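Local coordinates for ganglioside-induced differentiation-associated protein 2 (Homo sapiens, PDB 4UML) that is of unknown function but carries a macro domain, a fold that in many relatives binds ADP-ribose, and probably acts in signalling, at residues A[11-14]-A[15-18]; A[150-153]-A[154-157]; A[183-186]-A[187-191]. One frame throughout, in Å; residues are numbered along the deposited sequence.

Interaction 1 (A[11-14]-A[15-18])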
loop_
_atom_site.group_PDB
_atom_site.type_symbol
_atom_site.label_atom_id
_atom_site.label_comp_id
_atom_site.label_asym_id
_atom_site.label_seq_id
_atom_site.Cartn_x
_atom_site.Cartn_y
_atom_site.Cartn_z
ATOM N N PHE A 11 -11.566 11.072 -10.682
ATOM C CA PHE A 11 -10.691 10.020 -10.138
ATOM C C PHE A 11 -9.879 9.281 -11.207
ATOM O O PHE A 11 -10.048 9.501 -12.421
ATOM C CB PHE A 11 -11.519 9.040 -9.294
ATOM C CG PHE A 11 -12.575 8.287 -10.069
ATOM C CD1 PHE A 11 -12.270 7.089 -10.694
ATOM C CD2 PHE A 11 -13.877 8.766 -10.137
ATOM C CE1 PHE A 11 -13.223 6.390 -11.410
ATOM C CE2 PHE A 11 -14.846 8.075 -10.842
ATOM C CZ PHE A 11 -14.521 6.888 -11.487
ATOM N N VAL A 12 -8.977 8.421 -10.750
ATOM C CA VAL A 12 -8.129 7.631 -11.617
ATOM C C VAL A 12 -8.615 6.187 -11.620
ATOM O O VAL A 12 -8.701 5.537 -10.569
ATOM C CB VAL A 12 -6.667 7.713 -11.155
ATOM C CG1 VAL A 12 -5.801 6.674 -11.860
ATOM C CG2 VAL A 12 -6.147 9.123 -11.371
ATOM N N ASP A 13 -8.966 5.691 -12.806
ATOM C CA ASP A 13 -9.529 4.371 -12.926
ATOM C C ASP A 13 -8.421 3.352 -12.983
ATOM O O ASP A 13 -7.582 3.402 -13.878
ATOM C CB ASP A 13 -10.392 4.273 -14.189
ATOM C CG ASP A 13 -11.069 2.935 -14.353
ATOM O OD1 ASP A 13 -11.016 2.016 -13.477
ATOM O OD2 ASP A 13 -11.694 2.791 -15.423
ATOM N N VAL A 14 -8.442 2.403 -12.053
ATOM C CA VAL A 14 -7.396 1.391 -11.975
ATOM C C VAL A 14 -7.333 0.521 -13.262
ATOM O O VAL A 14 -6.270 0.003 -13.616
ATOM C CB VAL A 14 -7.493 0.555 -10.683
ATOM C CG1 VAL A 14 -8.820 -0.210 -10.594
ATOM C CG2 VAL A 14 -6.324 -0.410 -10.588
ATOM N N ASP A 15 -8.453 0.414 -13.973
ATOM C CA ASP A 15 -8.502 -0.329 -15.251
ATOM C C ASP A 15 -7.667 0.246 -16.360
ATOM O O ASP A 15 -7.234 -0.498 -17.217
ATOM C CB ASP A 15 -9.927 -0.406 -15.769
ATOM C CG ASP A 15 -10.766 -1.371 -15.000
ATOM O OD1 ASP A 15 -10.189 -2.110 -14.166
ATOM O OD2 ASP A 15 -12.006 -1.391 -15.236
ATOM N N THR A 16 -7.487 1.561 -16.383
ATOM C CA THR A 16 -6.659 2.192 -17.393
ATOM C C THR A 16 -5.147 2.062 -17.131
ATOM O O THR A 16 -4.347 2.454 -17.979
ATOM C CB THR A 16 -6.976 3.692 -17.539
ATOM O OG1 THR A 16 -6.692 4.379 -16.306
ATOM C CG2 THR A 16 -8.443 3.894 -17.955
ATOM N N LEU A 17 -4.748 1.565 -15.956
ATOM C CA LEU A 17 -3.339 1.649 -15.567
ATOM C C LEU A 17 -2.608 0.435 -16.098
ATOM O O LEU A 17 -3.029 -0.695 -15.860
ATOM C CB LEU A 17 -3.180 1.781 -14.024
ATOM C CG LEU A 17 -3.852 3.008 -13.401
ATOM C CD1 LEU A 17 -3.542 3.147 -11.899
ATOM C CD2 LEU A 17 -3.453 4.277 -14.151
ATOM N N PRO A 18 -1.490 0.656 -16.811
ATOM C CA PRO A 18 -0.754 -0.515 -17.269
ATOM C C PRO A 18 -0.100 -1.339 -16.137
ATOM O O PRO A 18 0.542 -0.797 -15.228
ATOM C CB PRO A 18 0.274 0.080 -18.235
ATOM C CG PRO A 18 0.489 1.471 -17.736
ATOM C CD PRO A 18 -0.842 1.916 -17.206
HETATM O O HOH W 1 -12.675 -0.127 -12.687
HETATM O O HOH W 2 -4.471 -1.957 -14.029
#
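The isobutyl end of Leu17 lies across Val12 at about a right angle, with CD2 of Leu17 4.1 Å from CG1 of Val12 and CD1 hardly farther off. Its branch point also rests on the chain, Leu17 CG lying 3.8 Å from the backbone O of Asp13. That oxygen is gripped twice by Thr16. The hydroxyl OG1 of Thr16 donates to Asp13 O at 2.8 Å and lies in the carbonyl plane, whereas the amide N of Thr16, at 3.1 Å from Asp13 O, comes in from well above it. The hydroxyl can turn back to this carbonyl because OG1 stands between the backbone N and the carbonyl carbon of Thr16 (chi1 62°).

Asp13 also closes an Asx turn: Asp15 N donates to Asp13 OD1 at 3.1 Å, nearly straight at 163°, meeting the carboxylate from above its plane. The Asx turn runs into a short 3-10 turn that begins at Val14, in which Leu17 N bonds to Val14 O at 3.2 Å, and one water bridges Val14 O and Leu17 O. The carboxylates of Asp13 and Asp15 are turned 47° apart, their nearest oxygens 4.0 Å from one another (Asp13 OD1, Asp15 OD2); a second water donates to both, weakly to Asp15, and is likely to ease the repulsion. Asn68 holds Asp13 OD1 and Val14 N, while Val12 and Leu17 rest on Trp60 of strand 57-61.

Interaction 2 (A[150-153]-A[154-157])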
loop_
_atom_site.group_PDB
_atom_site.type_symbol
_atom_site.label_atom_id
_atom_site.label_comp_id
_atom_site.label_asym_id
_atom_site.label_seq_id
_atom_site.Cartn_x
_atom_site.Cartn_y
_atom_site.Cartn_z
ATOM N N TYR A 150 2.192 -4.380 5.894
ATOM C CA TYR A 150 1.834 -4.886 4.573
ATOM C C TYR A 150 0.980 -6.187 4.673
ATOM O O TYR A 150 -0.009 -6.331 3.988
ATOM C CB TYR A 150 3.087 -5.130 3.725
ATOM C CG TYR A 150 3.626 -3.871 3.144
ATOM C CD1 TYR A 150 3.107 -3.380 1.955
ATOM C CD2 TYR A 150 4.560 -3.088 3.838
ATOM C CE1 TYR A 150 3.535 -2.172 1.441
ATOM C CE2 TYR A 150 5.020 -1.888 3.317
ATOM C CZ TYR A 150 4.498 -1.433 2.133
ATOM O OH TYR A 150 4.899 -0.257 1.623
ATOM N N ARG A 151 1.371 -7.076 5.566
ATOM C CA ARG A 151 0.662 -8.346 5.816
ATOM C C ARG A 151 -0.780 -8.087 6.300
ATOM O O ARG A 151 -1.743 -8.687 5.828
ATOM C CB ARG A 151 1.454 -9.082 6.883
ATOM C CG ARG A 151 0.866 -10.412 7.345
ATOM C CD ARG A 151 0.058 -10.278 8.627
ATOM N NE ARG A 151 -0.199 -11.590 9.236
ATOM C CZ ARG A 151 -1.014 -11.814 10.272
ATOM N NH1 ARG A 151 -1.686 -10.823 10.844
ATOM N NH2 ARG A 151 -1.156 -13.050 10.745
ATOM N N ASN A 152 -0.934 -7.175 7.251
ATOM C CA ASN A 152 -2.255 -6.884 7.771
ATOM C C ASN A 152 -3.190 -6.138 6.815
ATOM O O ASN A 152 -4.419 -6.318 6.873
ATOM C CB ASN A 152 -2.134 -6.181 9.110
ATOM C CG ASN A 152 -1.715 -7.138 10.220
ATOM O OD1 ASN A 152 -2.176 -8.272 10.248
ATOM N ND2 ASN A 152 -0.824 -6.700 11.108
ATOM N N VAL A 153 -2.628 -5.280 5.956
ATOM C CA VAL A 153 -3.422 -4.655 4.903
ATOM C C VAL A 153 -4.008 -5.712 4.001
ATOM O O VAL A 153 -5.227 -5.743 3.709
ATOM C CB VAL A 153 -2.542 -3.689 4.062
ATOM C CG1 VAL A 153 -3.248 -3.269 2.778
ATOM C CG2 VAL A 153 -2.255 -2.445 4.899
ATOM N N LEU A 154 -3.113 -6.582 3.559
ATOM C CA LEU A 154 -3.503 -7.681 2.697
ATOM C C LEU A 154 -4.480 -8.656 3.366
ATOM O O LEU A 154 -5.355 -9.175 2.683
ATOM C CB LEU A 154 -2.266 -8.414 2.214
ATOM C CG LEU A 154 -1.409 -7.581 1.260
ATOM C CD1 LEU A 154 -0.033 -8.224 1.077
ATOM C CD2 LEU A 154 -2.088 -7.331 -0.070
ATOM N N GLN A 155 -4.323 -8.903 4.663
ATOM C CA GLN A 155 -5.249 -9.728 5.468
ATOM C C GLN A 155 -6.647 -9.140 5.427
ATOM O O GLN A 155 -7.637 -9.859 5.266
ATOM C CB GLN A 155 -4.771 -9.810 6.943
ATOM C CG GLN A 155 -5.643 -10.625 7.924
ATOM C CD GLN A 155 -4.962 -10.868 9.283
ATOM O OE1 GLN A 155 -3.801 -10.519 9.485
ATOM N NE2 GLN A 155 -5.686 -11.470 10.211
ATOM N N LEU A 156 -6.720 -7.830 5.633
ATOM C CA LEU A 156 -7.990 -7.129 5.587
ATOM C C LEU A 156 -8.608 -7.234 4.214
ATOM O O LEU A 156 -9.803 -7.485 4.076
ATOM C CB LEU A 156 -7.852 -5.660 5.984
ATOM C CG LEU A 156 -8.047 -5.338 7.458
ATOM C CD1 LEU A 156 -7.710 -3.879 7.716
ATOM C CD2 LEU A 156 -9.478 -5.655 7.904
ATOM N N ALA A 157 -7.803 -7.026 3.191
ATOM C CA ALA A 157 -8.325 -7.074 1.847
ATOM C C ALA A 157 -8.908 -8.461 1.520
ATOM O O ALA A 157 -9.948 -8.573 0.851
ATOM C CB ALA A 157 -7.257 -6.725 0.848
#
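Leu154 folds its branch back over the backbone carbonyl of Tyr150, CG of Leu154 standing 3.3 Å from Tyr150 O. The fold follows from the first torsion, which sets CG beside the backbone N (chi1 -68°). The same oxygen takes the amide of Leu154, with N 3.1 Å from Tyr150 O.

On the outer side of the helix, Arg151 leaves with CG opposite its backbone N and then bends sharply at chi2 (-97°), which sends the side chain along the helix, side by side with the extended chain of Gln155 and pointing the same way. The placing of the Gln155 amide atoms is doubtful. The bend also lets Arg151 NH1 donate to Asn152 OD1 at 2.7 Å, with the acceptor close to the guanidinium plane and the N-H turned moderately off line (152°). Asn152 ND2 donates in turn to the backbone O of Gly111, so both ends of this amide are held and its rotation is fixed.

Helix 139-159, to which all eight residues belong, joins the parallel strands 125-129 and 164-167 in a beta-alpha-beta crossover of the macro domain. Its inner face is apolar: Val153 meets Ile127, Val165 and Phe167, and Leu156 reaches Ala113 and Ile127. Between these two, Leu156 CB lies 3.5 Å from Val153 O, and the next amide, Ala157 N, bonds to Val153 O at 2.9 Å.

Interaction 3 (A[183-186]-A[187-191])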
loop_
_atom_site.group_PDB
_atom_site.type_symbol
_atom_site.label_atom_id
_atom_site.label_comp_id
_atom_site.label_asym_id
_atom_site.label_seq_id
_atom_site.Cartn_x
_atom_site.Cartn_y
_atom_site.Cartn_z
ATOM N N THR A 183 11.418 -0.869 0.665
ATOM C CA THR A 183 10.859 -1.317 -0.602
ATOM C C THR A 183 11.050 -2.814 -0.825
ATOM O O THR A 183 10.156 -3.480 -1.352
ATOM C CB THR A 183 11.452 -0.505 -1.785
ATOM O OG1 THR A 183 11.248 0.900 -1.560
ATOM C CG2 THR A 183 10.781 -0.875 -3.044
ATOM N N HIS A 184 12.161 -3.382 -0.367
ATOM C CA HIS A 184 12.295 -4.843 -0.420
ATOM C C HIS A 184 11.211 -5.524 0.365
ATOM O O HIS A 184 10.647 -6.509 -0.075
ATOM C CB HIS A 184 13.606 -5.316 0.176
ATOM C CG HIS A 184 14.775 -5.153 -0.716
ATOM N ND1 HIS A 184 15.053 -6.040 -1.731
ATOM C CD2 HIS A 184 15.751 -4.221 -0.744
ATOM C CE1 HIS A 184 16.163 -5.664 -2.343
ATOM N NE2 HIS A 184 16.598 -4.555 -1.771
ATOM N N ILE A 185 10.926 -4.999 1.553
ATOM C CA ILE A 185 9.891 -5.591 2.406
ATOM C C ILE A 185 8.531 -5.495 1.734
ATOM O O ILE A 185 7.794 -6.476 1.660
ATOM C CB ILE A 185 9.891 -4.936 3.811
ATOM C CG1 ILE A 185 11.238 -5.242 4.488
ATOM C CG2 ILE A 185 8.718 -5.427 4.629
ATOM C CD1 ILE A 185 11.533 -4.448 5.740
ATOM N N ALA A 186 8.203 -4.318 1.215
ATOM C CA ALA A 186 6.915 -4.111 0.572
ATOM C C ALA A 186 6.724 -5.103 -0.601
ATOM O O ALA A 186 5.717 -5.822 -0.665
ATOM C CB ALA A 186 6.802 -2.677 0.073
ATOM N N LEU A 187 7.687 -5.158 -1.503
ATOM C CA LEU A 187 7.539 -6.004 -2.690
ATOM C C LEU A 187 7.570 -7.489 -2.361
ATOM O O LEU A 187 6.793 -8.272 -2.918
ATOM C CB LEU A 187 8.616 -5.659 -3.716
ATOM C CG LEU A 187 8.585 -4.217 -4.217
ATOM C CD1 LEU A 187 9.701 -3.998 -5.204
ATOM C CD2 LEU A 187 7.241 -3.927 -4.842
ATOM N N ARG A 188 8.478 -7.886 -1.479
ATOM C CA ARG A 188 8.583 -9.301 -1.098
ATOM C C ARG A 188 7.285 -9.800 -0.466
ATOM O O ARG A 188 6.747 -10.872 -0.803
ATOM C CB ARG A 188 9.763 -9.472 -0.137
ATOM C CG ARG A 188 10.061 -10.907 0.261
ATOM C CD ARG A 188 11.320 -10.940 1.125
ATOM N NE ARG A 188 11.024 -10.332 2.422
ATOM C CZ ARG A 188 11.856 -9.592 3.143
ATOM N NH1 ARG A 188 13.092 -9.356 2.735
ATOM N NH2 ARG A 188 11.441 -9.103 4.301
ATOM N N THR A 189 6.723 -8.991 0.420
ATOM C CA THR A 189 5.493 -9.372 1.113
ATOM C C THR A 189 4.320 -9.500 0.156
ATOM O O THR A 189 3.491 -10.451 0.230
ATOM C CB THR A 189 5.169 -8.329 2.218
ATOM O OG1 THR A 189 6.317 -8.172 3.059
ATOM C CG2 THR A 189 3.967 -8.721 3.014
ATOM N N VAL A 190 4.200 -8.553 -0.762
ATOM C CA VAL A 190 3.106 -8.626 -1.716
ATOM C C VAL A 190 3.318 -9.811 -2.679
ATOM O O VAL A 190 2.363 -10.478 -3.054
ATOM C CB VAL A 190 2.947 -7.300 -2.512
ATOM C CG1 VAL A 190 2.017 -7.453 -3.687
ATOM C CG2 VAL A 190 2.448 -6.184 -1.606
ATOM N N ARG A 191 4.556 -10.017 -3.109
ATOM C CA ARG A 191 4.858 -11.170 -3.993
ATOM C C ARG A 191 4.363 -12.468 -3.351
ATOM O O ARG A 191 3.555 -13.184 -3.940
ATOM C CB ARG A 191 6.341 -11.228 -4.347
ATOM C CG ARG A 191 6.785 -12.542 -4.983
ATOM C CD ARG A 191 6.132 -12.731 -6.337
ATOM N NE ARG A 191 6.246 -14.100 -6.871
ATOM C CZ ARG A 191 6.708 -14.434 -8.084
ATOM N NH1 ARG A 191 7.197 -13.539 -8.948
ATOM N NH2 ARG A 191 6.699 -15.714 -8.429
#
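Thr189 and Ile185, one helical turn apart, lie side by side and point the same way, and the backbone O of Ile185 is the atom that ties them. Two donors of Thr189 reach it from opposite faces of the carbonyl plane: OG1 comes to 2.6 Å of Ile185 O, and the amide N to 3.0 Å of the same oxygen. With OG1 beside its own backbone N (chi1 -53°), the hydroxyl is set facing back down the helix, while the methyl CG2, anti to the backbone N, is turned to Tyr150 of helix 139-159. A valine in its place would keep the branched shape but would probably leave Ile185 O with the amide bond alone and put a methyl against that carbonyl where the hydroxyl now bonds.

Thr183 and Leu187 repeat the parallel placing on another flank, CG2 of Thr183 lying 3.9 Å from CD1 of Leu187; the hydroxyl OG1 of Thr183 is turned instead to Leu179 O. Arg188 takes a different course. Its chain runs extended as far as a bend at chi3 (70°), then brings the guanidinium aslant over Ile185. Ile185 CA lies 4.3 Å above the plane of the Arg188 guanidinium on one face, offset toward the rim, and NH2 of Arg188 stands 3.9 Å from Ile185 CG1.

These residues belong to helix 179-197, the crossover between parallel strands 164-167 and 203-208. Leu187 and Val190 pack on Phe206, Val190 also on Val204, of the following strand. Toward helix 210-223, Thr183 meets Thr215, Leu187 touches Leu219 and Tyr223, and His184 ND1 is hydrogen-bonded to Tyr223 OH. Ile185 rests on Leu146, and Thr189 on Tyr147, of helix 139-159.

Interactions 2 and 3 belong to two helices of the same macro domain that pack on each other: Tyr150 CZ lies 3.3 Å from Ala186 CB, and Leu154 CD1 is 4.2 Å from Val190 CG2. Interaction 3 is buried between helices and sheet, its extra polar bond made by a threonine to its own helix. Interaction 2 is partly buried, its apolar side turned to the strands and to helix 179-197 and its charged side outward. Interaction 1, centred about 22 Å from the centres of both, is a surface contact in the N-terminal segment; there carboxylates, a hydroxyl and waters shape an Asx turn and a short 3-10 turn, anchored by two aliphatic side chains against edge strand 57-61.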